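Local coordinates for AGR_C_1268p (Agrobacterium tumefaciens str. C58, PDB 2GHS), which probably acts as a divalent-metal-dependent gluconolactonase of the SMP-30/regucalcin family of beta-propellers, at residues 90-101 against 105-116; 141-149 against 206-214. All coordinates share one frame; numbering follows the deposited sequence.

Interaction 1 of 2, residues 90-101 against 105-116. With K (potassium ion), chain B.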
loop_
_atom_site.group_PDB
_atom_site.type_symbol
_atom_site.label_atom_id
_atom_site.label_comp_id
_atom_site.label_asym_id
_atom_site.label_seq_id
_atom_site.Cartn_x
_atom_site.Cartn_y
_atom_site.Cartn_z
ATOM N N PHE A 90 -14.172 9.962 5.868
ATOM C CA PHE A 90 -12.798 10.322 6.055
ATOM C C PHE A 90 -11.996 9.781 4.875
ATOM O O PHE A 90 -12.545 9.033 4.028
ATOM C CB PHE A 90 -12.258 9.843 7.420
ATOM C CG PHE A 90 -12.565 8.406 7.758
ATOM C CD1 PHE A 90 -12.245 7.388 6.903
ATOM C CD2 PHE A 90 -13.221 8.094 8.943
ATOM C CE1 PHE A 90 -12.524 6.036 7.220
ATOM C CE2 PHE A 90 -13.499 6.787 9.256
ATOM C CZ PHE A 90 -13.177 5.750 8.393
HETATM N N MSE A 91 -10.716 10.157 4.821
HETATM C CA MSE A 91 -9.843 9.667 3.768
HETATM C C MSE A 91 -9.169 8.411 4.258
HETATM O O MSE A 91 -8.150 8.461 4.948
HETATM C CB MSE A 91 -8.805 10.741 3.336
HETATM C CG MSE A 91 -9.439 11.929 2.704
HETATM SE SE MSE A 91 -8.004 13.106 2.044
HETATM C CE MSE A 91 -9.006 14.453 1.301
ATOM N N GLY A 92 -9.750 7.272 3.943
ATOM C CA GLY A 92 -9.100 6.008 4.303
ATOM C C GLY A 92 -7.920 5.768 3.391
ATOM O O GLY A 92 -8.005 6.055 2.202
ATOM N N SER A 93 -6.844 5.176 3.935
ATOM C CA SER A 93 -5.696 4.775 3.119
ATOM C C SER A 93 -5.146 3.375 3.325
ATOM O O SER A 93 -4.313 2.955 2.506
ATOM C CB SER A 93 -4.565 5.750 3.301
ATOM O OG SER A 93 -4.086 5.667 4.645
ATOM N N ALA A 94 -5.575 2.669 4.381
ATOM C CA ALA A 94 -5.121 1.274 4.605
ATOM C C ALA A 94 -6.198 0.475 5.249
ATOM O O ALA A 94 -6.979 0.999 6.029
ATOM C CB ALA A 94 -3.882 1.193 5.448
ATOM N N LEU A 95 -6.220 -0.814 4.917
ATOM C CA LEU A 95 -7.241 -1.727 5.415
ATOM C C LEU A 95 -6.591 -3.023 5.914
ATOM O O LEU A 95 -5.753 -3.587 5.216
ATOM C CB LEU A 95 -8.229 -2.082 4.290
ATOM C CG LEU A 95 -9.495 -2.882 4.587
ATOM C CD1 LEU A 95 -10.539 -2.020 5.295
ATOM C CD2 LEU A 95 -10.113 -3.471 3.314
ATOM N N ALA A 96 -7.048 -3.510 7.069
ATOM C CA ALA A 96 -6.613 -4.790 7.594
ATOM C C ALA A 96 -7.832 -5.577 7.992
ATOM O O ALA A 96 -8.803 -5.041 8.533
ATOM C CB ALA A 96 -5.701 -4.626 8.762
ATOM N N LYS A 97 -7.784 -6.875 7.730
ATOM C CA LYS A 97 -8.821 -7.753 8.205
ATOM C C LYS A 97 -8.596 -8.060 9.679
ATOM O O LYS A 97 -7.473 -8.349 10.073
ATOM C CB LYS A 97 -8.837 -9.060 7.391
ATOM C CG LYS A 97 -9.911 -10.083 7.780
ATOM C CD LYS A 97 -9.991 -11.237 6.771
ATOM C CE LYS A 97 -11.044 -12.196 7.129
ATOM N NZ LYS A 97 -11.200 -13.293 6.110
ATOM N N ILE A 98 -9.676 -8.056 10.466
ATOM C CA ILE A 98 -9.690 -8.548 11.843
ATOM C C ILE A 98 -10.321 -9.940 11.924
ATOM O O ILE A 98 -9.799 -10.877 12.606
ATOM C CB ILE A 98 -10.370 -7.556 12.760
ATOM C CG1 ILE A 98 -9.586 -6.265 12.814
ATOM C CG2 ILE A 98 -10.535 -8.150 14.177
ATOM C CD1 ILE A 98 -10.296 -5.136 13.518
ATOM N N SER A 99 -11.448 -10.082 11.247
ATOM C CA SER A 99 -12.194 -11.323 11.264
ATOM C C SER A 99 -13.121 -11.321 10.050
ATOM O O SER A 99 -13.169 -10.356 9.296
ATOM C CB SER A 99 -13.033 -11.420 12.539
ATOM O OG SER A 99 -14.156 -10.553 12.449
ATOM N N ASP A 100 -13.925 -12.358 9.889
ATOM C CA ASP A 100 -14.816 -12.332 8.749
ATOM C C ASP A 100 -15.902 -11.241 8.876
ATOM O O ASP A 100 -16.550 -10.941 7.894
ATOM C CB ASP A 100 -15.455 -13.691 8.508
ATOM C CG ASP A 100 -14.473 -14.708 7.877
ATOM O OD1 ASP A 100 -13.446 -14.323 7.248
ATOM O OD2 ASP A 100 -14.749 -15.923 7.997
ATOM N N SER A 101 -16.092 -10.669 10.067
ATOM C CA SER A 101 -17.090 -9.614 10.258
ATOM C C SER A 101 -16.544 -8.208 10.554
ATOM O O SER A 101 -17.329 -7.291 10.715
ATOM C CB SER A 101 -18.019 -10.039 11.387
ATOM O OG SER A 101 -17.319 -10.245 12.602
ATOM N N ILE A 105 -9.586 0.210 9.510
ATOM C CA ILE A 105 -9.261 1.180 8.475
ATOM C C ILE A 105 -8.444 2.296 9.099
ATOM O O ILE A 105 -8.825 2.851 10.147
ATOM C CB ILE A 105 -10.527 1.794 7.869
ATOM C CG1 ILE A 105 -11.241 0.768 6.979
ATOM C CG2 ILE A 105 -10.163 3.037 7.081
ATOM C CD1 ILE A 105 -12.537 1.261 6.417
ATOM N N ALA A 106 -7.312 2.615 8.466
ATOM C CA ALA A 106 -6.499 3.771 8.844
ATOM C C ALA A 106 -6.956 4.930 7.980
ATOM O O ALA A 106 -7.107 4.804 6.781
ATOM C CB ALA A 106 -5.029 3.511 8.608
ATOM N N SER A 107 -7.139 6.080 8.602
ATOM C CA SER A 107 -7.556 7.255 7.895
ATOM C C SER A 107 -6.870 8.501 8.423
ATOM O O SER A 107 -6.132 8.451 9.429
ATOM C CB SER A 107 -9.055 7.432 8.079
ATOM O OG SER A 107 -9.402 7.990 9.351
ATOM N N ASP A 108 -7.135 9.624 7.747
ATOM C CA ASP A 108 -6.693 10.942 8.165
ATOM C C ASP A 108 -7.243 11.393 9.489
ATOM O O ASP A 108 -6.718 12.332 10.094
ATOM C CB ASP A 108 -6.957 11.992 7.071
ATOM C CG ASP A 108 -8.444 12.142 6.680
ATOM O OD1 ASP A 108 -9.235 11.216 6.928
ATOM O OD2 ASP A 108 -8.787 13.188 6.036
ATOM N N ASP A 109 -8.294 10.747 9.946
ATOM C CA ASP A 109 -8.913 11.139 11.184
ATOM C C ASP A 109 -8.763 10.135 12.347
ATOM O O ASP A 109 -9.296 10.374 13.452
ATOM C CB ASP A 109 -10.408 11.427 10.895
ATOM C CG ASP A 109 -10.616 12.650 9.945
ATOM O OD1 ASP A 109 -9.677 13.480 9.759
ATOM O OD2 ASP A 109 -11.727 12.763 9.393
ATOM N N GLY A 110 -7.994 9.062 12.143
ATOM C CA GLY A 110 -7.803 8.049 13.128
ATOM C C GLY A 110 -7.991 6.659 12.559
ATOM O O GLY A 110 -8.188 6.481 11.342
ATOM N N LEU A 111 -7.893 5.673 13.440
ATOM C CA LEU A 111 -8.078 4.274 13.131
ATOM C C LEU A 111 -9.476 3.834 13.576
ATOM O O LEU A 111 -9.875 4.083 14.716
ATOM C CB LEU A 111 -7.064 3.476 13.906
ATOM C CG LEU A 111 -5.630 3.738 13.501
ATOM C CD1 LEU A 111 -4.705 3.590 14.686
ATOM C CD2 LEU A 111 -5.246 2.783 12.408
ATOM N N PHE A 112 -10.229 3.238 12.657
ATOM C CA PHE A 112 -11.646 2.897 12.857
ATOM C C PHE A 112 -11.875 1.416 12.576
ATOM O O PHE A 112 -11.240 0.831 11.663
ATOM C CB PHE A 112 -12.515 3.693 11.893
ATOM C CG PHE A 112 -12.654 5.137 12.267
ATOM C CD1 PHE A 112 -11.612 6.017 12.027
ATOM C CD2 PHE A 112 -13.791 5.605 12.925
ATOM C CE1 PHE A 112 -11.721 7.347 12.380
ATOM C CE2 PHE A 112 -13.890 6.950 13.289
ATOM C CZ PHE A 112 -12.841 7.817 13.036
ATOM N N LEU A 113 -12.736 0.816 13.373
ATOM C CA LEU A 113 -13.267 -0.526 13.089
ATOM C C LEU A 113 -14.428 -0.390 12.110
ATOM O O LEU A 113 -15.228 0.534 12.227
ATOM C CB LEU A 113 -13.766 -1.176 14.370
ATOM C CG LEU A 113 -12.754 -1.369 15.501
ATOM C CD1 LEU A 113 -13.366 -2.280 16.612
ATOM C CD2 LEU A 113 -11.434 -1.940 15.013
ATOM N N ARG A 114 -14.523 -1.317 11.163
ATOM C CA ARG A 114 -15.593 -1.324 10.193
ATOM C C ARG A 114 -16.269 -2.682 10.290
ATOM O O ARG A 114 -15.603 -3.721 10.160
ATOM C CB ARG A 114 -15.063 -1.157 8.776
ATOM C CG ARG A 114 -16.174 -1.197 7.716
ATOM C CD ARG A 114 -15.655 -0.739 6.360
ATOM N NE ARG A 114 -16.736 -0.782 5.404
ATOM C CZ ARG A 114 -17.141 -1.860 4.742
ATOM N NH1 ARG A 114 -16.504 -3.015 4.778
ATOM N NH2 ARG A 114 -18.184 -1.748 3.965
ATOM N N ASP A 115 -17.581 -2.665 10.534
ATOM C CA ASP A 115 -18.384 -3.888 10.503
ATOM C C ASP A 115 -18.689 -4.203 9.052
ATOM O O ASP A 115 -19.254 -3.372 8.347
ATOM C CB ASP A 115 -19.652 -3.667 11.278
ATOM C CG ASP A 115 -20.476 -4.929 11.398
ATOM O OD1 ASP A 115 -21.114 -5.321 10.403
ATOM O OD2 ASP A 115 -20.473 -5.534 12.495
ATOM N N THR A 116 -18.299 -5.389 8.568
ATOM C CA THR A 116 -18.394 -5.608 7.131
ATOM C C THR A 116 -19.827 -5.847 6.662
ATOM O O THR A 116 -20.169 -5.568 5.514
ATOM C CB THR A 116 -17.481 -6.749 6.705
ATOM O OG1 THR A 116 -17.955 -7.933 7.322
ATOM C CG2 THR A 116 -16.062 -6.522 7.183
HETATM K K K B . -4.850 14.087 10.529
HETATM O O HOH W 1 -15.738 -9.866 5.706
HETATM O O HOH W 2 -19.995 -7.749 10.252
HETATM O O HOH W 3 -2.861 12.280 9.692
#

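Interaction 2 of 2, residues 141-149 against 206-214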
loop_
_atom_site.group_PDB
_atom_site.type_symbol
_atom_site.label_atom_id
_atom_site.label_comp_id
_atom_site.label_asym_id
_atom_site.label_seq_id
_atom_site.Cartn_x
_atom_site.Cartn_y
_atom_site.Cartn_z
HETATM N N MSE A 141 0.313 -4.613 7.311
HETATM C CA MSE A 141 0.295 -5.496 8.465
HETATM C C MSE A 141 1.570 -6.327 8.603
HETATM O O MSE A 141 2.032 -6.953 7.644
HETATM C CB MSE A 141 -0.913 -6.444 8.376
HETATM C CG MSE A 141 -2.258 -5.789 8.575
HETATM SE SE MSE A 141 -2.377 -5.007 10.349
HETATM C CE MSE A 141 -1.733 -6.511 11.366
ATOM N N HIS A 142 2.093 -6.360 9.826
ATOM C CA HIS A 142 3.192 -7.205 10.221
ATOM C C HIS A 142 2.581 -8.540 10.711
ATOM O O HIS A 142 1.500 -8.547 11.310
ATOM C CB HIS A 142 4.017 -6.493 11.310
ATOM C CG HIS A 142 5.201 -7.279 11.753
ATOM N ND1 HIS A 142 5.131 -8.238 12.715
ATOM C CD2 HIS A 142 6.468 -7.305 11.295
ATOM C CE1 HIS A 142 6.304 -8.826 12.854
ATOM N NE2 HIS A 142 7.146 -8.274 11.995
ATOM N N PRO A 143 3.268 -9.679 10.487
ATOM C CA PRO A 143 2.711 -10.957 10.926
ATOM C C PRO A 143 2.412 -11.148 12.431
ATOM O O PRO A 143 1.645 -12.052 12.800
ATOM C CB PRO A 143 3.694 -11.990 10.391
ATOM C CG PRO A 143 4.787 -11.310 9.899
ATOM C CD PRO A 143 4.479 -9.861 9.693
ATOM N N SER A 144 2.989 -10.314 13.286
ATOM C CA SER A 144 2.671 -10.309 14.714
ATOM C C SER A 144 1.236 -9.810 14.996
ATOM O O SER A 144 0.749 -9.950 16.124
ATOM C CB SER A 144 3.638 -9.386 15.441
ATOM O OG SER A 144 3.443 -8.045 15.016
ATOM N N GLY A 145 0.583 -9.186 14.009
ATOM C CA GLY A 145 -0.731 -8.626 14.223
ATOM C C GLY A 145 -0.732 -7.143 14.469
ATOM O O GLY A 145 -1.792 -6.566 14.759
ATOM N N ALA A 146 0.441 -6.528 14.399
ATOM C CA ALA A 146 0.586 -5.068 14.493
ATOM C C ALA A 146 0.647 -4.438 13.106
ATOM O O ALA A 146 1.165 -5.029 12.126
ATOM C CB ALA A 146 1.852 -4.736 15.238
ATOM N N LEU A 147 0.067 -3.238 13.021
ATOM C CA LEU A 147 0.033 -2.455 11.771
ATOM C C LEU A 147 1.210 -1.479 11.806
ATOM O O LEU A 147 1.470 -0.878 12.838
ATOM C CB LEU A 147 -1.282 -1.648 11.728
ATOM C CG LEU A 147 -1.443 -0.628 10.585
ATOM C CD1 LEU A 147 -1.602 -1.353 9.245
ATOM C CD2 LEU A 147 -2.682 0.317 10.841
ATOM N N TRP A 148 1.859 -1.277 10.663
ATOM C CA TRP A 148 2.690 -0.104 10.446
ATOM C C TRP A 148 1.867 0.826 9.529
ATOM O O TRP A 148 1.372 0.411 8.466
ATOM C CB TRP A 148 4.009 -0.444 9.771
ATOM C CG TRP A 148 5.088 -1.009 10.628
ATOM C CD1 TRP A 148 4.955 -1.814 11.739
ATOM C CD2 TRP A 148 6.481 -0.913 10.391
ATOM N NE1 TRP A 148 6.183 -2.176 12.215
ATOM C CE2 TRP A 148 7.133 -1.641 11.402
ATOM C CE3 TRP A 148 7.256 -0.265 9.418
ATOM C CZ2 TRP A 148 8.521 -1.738 11.477
ATOM C CZ3 TRP A 148 8.634 -0.376 9.501
ATOM C CH2 TRP A 148 9.241 -1.091 10.529
ATOM N N ILE A 149 1.789 2.095 9.896
ATOM C CA ILE A 149 1.050 3.049 9.130
ATOM C C ILE A 149 1.789 4.388 9.059
ATOM O O ILE A 149 2.258 4.899 10.078
ATOM C CB ILE A 149 -0.384 3.210 9.723
ATOM C CG1 ILE A 149 -1.210 4.228 8.925
ATOM C CG2 ILE A 149 -0.349 3.623 11.170
ATOM C CD1 ILE A 149 -1.558 3.771 7.538
ATOM N N VAL A 206 15.010 -2.378 8.301
ATOM C CA VAL A 206 14.964 -2.224 9.742
ATOM C C VAL A 206 14.903 -3.634 10.397
ATOM O O VAL A 206 14.001 -4.402 10.141
ATOM C CB VAL A 206 13.680 -1.429 10.172
ATOM C CG1 VAL A 206 13.725 -1.101 11.676
ATOM C CG2 VAL A 206 13.532 -0.181 9.383
ATOM N N PRO A 207 15.865 -3.975 11.281
ATOM C CA PRO A 207 15.748 -5.234 11.991
ATOM C C PRO A 207 14.655 -5.164 13.038
ATOM O O PRO A 207 14.518 -4.130 13.710
ATOM C CB PRO A 207 17.151 -5.405 12.611
ATOM C CG PRO A 207 17.705 -4.104 12.691
ATOM C CD PRO A 207 17.079 -3.250 11.643
ATOM N N LEU A 208 13.816 -6.213 13.073
ATOM C CA LEU A 208 12.640 -6.253 13.927
ATOM C C LEU A 208 12.643 -7.474 14.801
ATOM O O LEU A 208 13.253 -8.485 14.480
ATOM C CB LEU A 208 11.347 -6.338 13.085
ATOM C CG LEU A 208 11.156 -5.380 11.920
ATOM C CD1 LEU A 208 9.832 -5.603 11.236
ATOM C CD2 LEU A 208 11.303 -3.959 12.428
ATOM N N ASP A 209 11.938 -7.339 15.923
ATOM C CA ASP A 209 11.440 -8.451 16.760
ATOM C C ASP A 209 10.233 -9.042 16.052
ATOM O O ASP A 209 9.159 -8.379 15.921
ATOM C CB ASP A 209 11.059 -7.885 18.143
ATOM C CG ASP A 209 10.579 -8.940 19.138
ATOM O OD1 ASP A 209 10.204 -10.063 18.701
ATOM O OD2 ASP A 209 10.511 -8.598 20.366
ATOM N N ALA A 210 10.382 -10.257 15.545
ATOM C CA ALA A 210 9.284 -10.884 14.778
ATOM C C ALA A 210 8.023 -11.073 15.604
ATOM O O ALA A 210 6.929 -11.148 15.025
ATOM C CB ALA A 210 9.696 -12.212 14.133
ATOM N N ARG A 211 8.147 -11.122 16.928
ATOM C CA ARG A 211 6.980 -11.390 17.785
ATOM C C ARG A 211 6.093 -10.142 18.004
ATOM O O ARG A 211 4.920 -10.274 18.403
ATOM C CB ARG A 211 7.399 -11.922 19.149
ATOM C CG ARG A 211 7.914 -13.347 19.105
ATOM C CD ARG A 211 8.084 -13.929 20.494
ATOM N NE ARG A 211 6.787 -14.198 21.154
ATOM C CZ ARG A 211 6.622 -14.364 22.471
ATOM N NH1 ARG A 211 7.650 -14.257 23.307
ATOM N NH2 ARG A 211 5.413 -14.610 22.969
ATOM N N THR A 212 6.659 -8.959 17.785
ATOM C CA THR A 212 5.968 -7.720 18.065
ATOM C C THR A 212 5.876 -6.761 16.899
ATOM O O THR A 212 5.073 -5.814 16.933
ATOM C CB THR A 212 6.662 -6.918 19.201
ATOM O OG1 THR A 212 7.976 -6.529 18.775
ATOM C CG2 THR A 212 6.786 -7.757 20.463
ATOM N N GLY A 213 6.744 -6.921 15.917
ATOM C CA GLY A 213 6.890 -5.946 14.832
ATOM C C GLY A 213 7.560 -4.644 15.197
ATOM O O GLY A 213 7.454 -3.675 14.441
ATOM N N LEU A 214 8.218 -4.592 16.362
ATOM C CA LEU A 214 8.953 -3.386 16.803
ATOM C C LEU A 214 10.415 -3.508 16.369
ATOM O O LEU A 214 11.019 -4.598 16.474
ATOM C CB LEU A 214 8.909 -3.223 18.307
ATOM C CG LEU A 214 7.557 -2.901 18.912
ATOM C CD1 LEU A 214 7.616 -3.103 20.440
ATOM C CD2 LEU A 214 7.172 -1.483 18.546
#

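Interaction 1 of 2, residues 90-101 against 105-116
A chi1 of 48° sets CG of Phe-90 between its own backbone N and carbonyl carbon, which swings the ring over Ser-107 and against Phe-112; a similar chi1 in Asp-108, 60°, carries its carboxylate to the backbone of Met-91. Ser-107 CB makes a CH-pi contact over one face of Phe-90, 3.8 Å from the ring centroid. Phe-90 CE2 in turn lies over the centre of the Phe-112 ring, 3.4 Å from Phe-112 CD1, though the planes meet obliquely at 38°. Two hydrogen bonds join Asp-108 and Met-91 reciprocally: Asp-108 OD1 accepts Met-91 N at 2.8 Å from above the carboxylate plane, and Asp-108 N donates to Met-91 O at 3.2 Å. Asp-108 O binds the potassium ion at 2.6 Å together with carbonyls of Glu-128, Leu-131 and Asn-134, while OD2 pairs with Arg-154. Beside this pair of bonds, a classic beta bulge sets Ser-93 and Ala-94 together opposite Ala-106: Ser-93 N reaches Ala-106 O at 2.9 Å and Ala-94 O takes Ala-106 N. At the far end Thr-116 N bonds to Ser-101 O at 3.0 Å. Strands 92-99, 102-107, 110-115 and 121-125 form a four-stranded antiparallel meander, a blade of the family's beta-propeller; Leu-121 and Leu-123 touch Phe-90 and Phe-112, and toward strand 134-141 Ser-93 OG hydrogen-bonds to Ser-136 OG and Asn-137 backbone O.

Interaction 2 of 2, residues 141-149 against 206-214
Trp-148 NE1 donates a hydrogen bond across the contact, to Gly-213 O at 3.0 Å. It is fairly straight, 157° at the hydrogen, and the carbonyl oxygen lies at the indole edge in the plane of both groups. Polar bonds within each segment shape the surfaces that meet. His-142 ND1 accepts Ser-144 N at 3.0 Å and is also bonded to Ser-144 OG, while His-142 NE2 bonds to Gly-190 O; Asp-209 O gathers Thr-212 N and Gly-213 N, curling the 209-213 turn so that Gly-213 faces the histidine.

Ring contacts centre on His-142. With CG anti to the backbone N (chi1 -178°), its imidazole extends to the turn and receives Gly-213 CA over the centre of one face, 3.5 Å from the centroid, a CH-pi contact. Pro-143 CD covers the opposite face, and Ala-210 O approaches at the edge, 3.2 Å from His-142 CE1.

Apolar packing is supplied by Leu-208, whose two methyls reach different rings: CD1 lies 3.8 Å from His-142 CD2 and CD2 lies 3.7 Å from Trp-148 CZ2, near the indole plane. Phe-186, of strand 170-186, meets both aromatic rings edge-to-face.

Bonds at both nitrogens fix the rotation of the imidazole and are consistent with a neutral ring protonated at NE2. The two aromatic side chains together fix Gly-213, one through its alpha carbon and the other through its carbonyl, which ties the turn at 209-213 both to the turn at 142-145 and to the start of strand 147-153.

Overall arrangement
Interaction 1 comes wholly before interaction 2 in the chain, their centres 18 Å apart. The first is a local meander; the second joins distant positions of the neighbouring sheet, from the turn after strand 134-141 and strand 147-153 to the end of strand 202-207 and the loop after it. The sheets pack directly: Ala-96 CB lies 3.6 Å from Met-141 CG, and Leu-111 meets Leu-147. Both contacts thus lie in adjoining sheets of the propeller. The potassium ion is bound in part by interaction 1, close to the predicted substrate residues Arg-135 and Asn-137; interaction 2 is more distant, with Asn-137 and Asn-182 (predicted metal ligand) each about 11 Å from Trp-148, side chain to side chain.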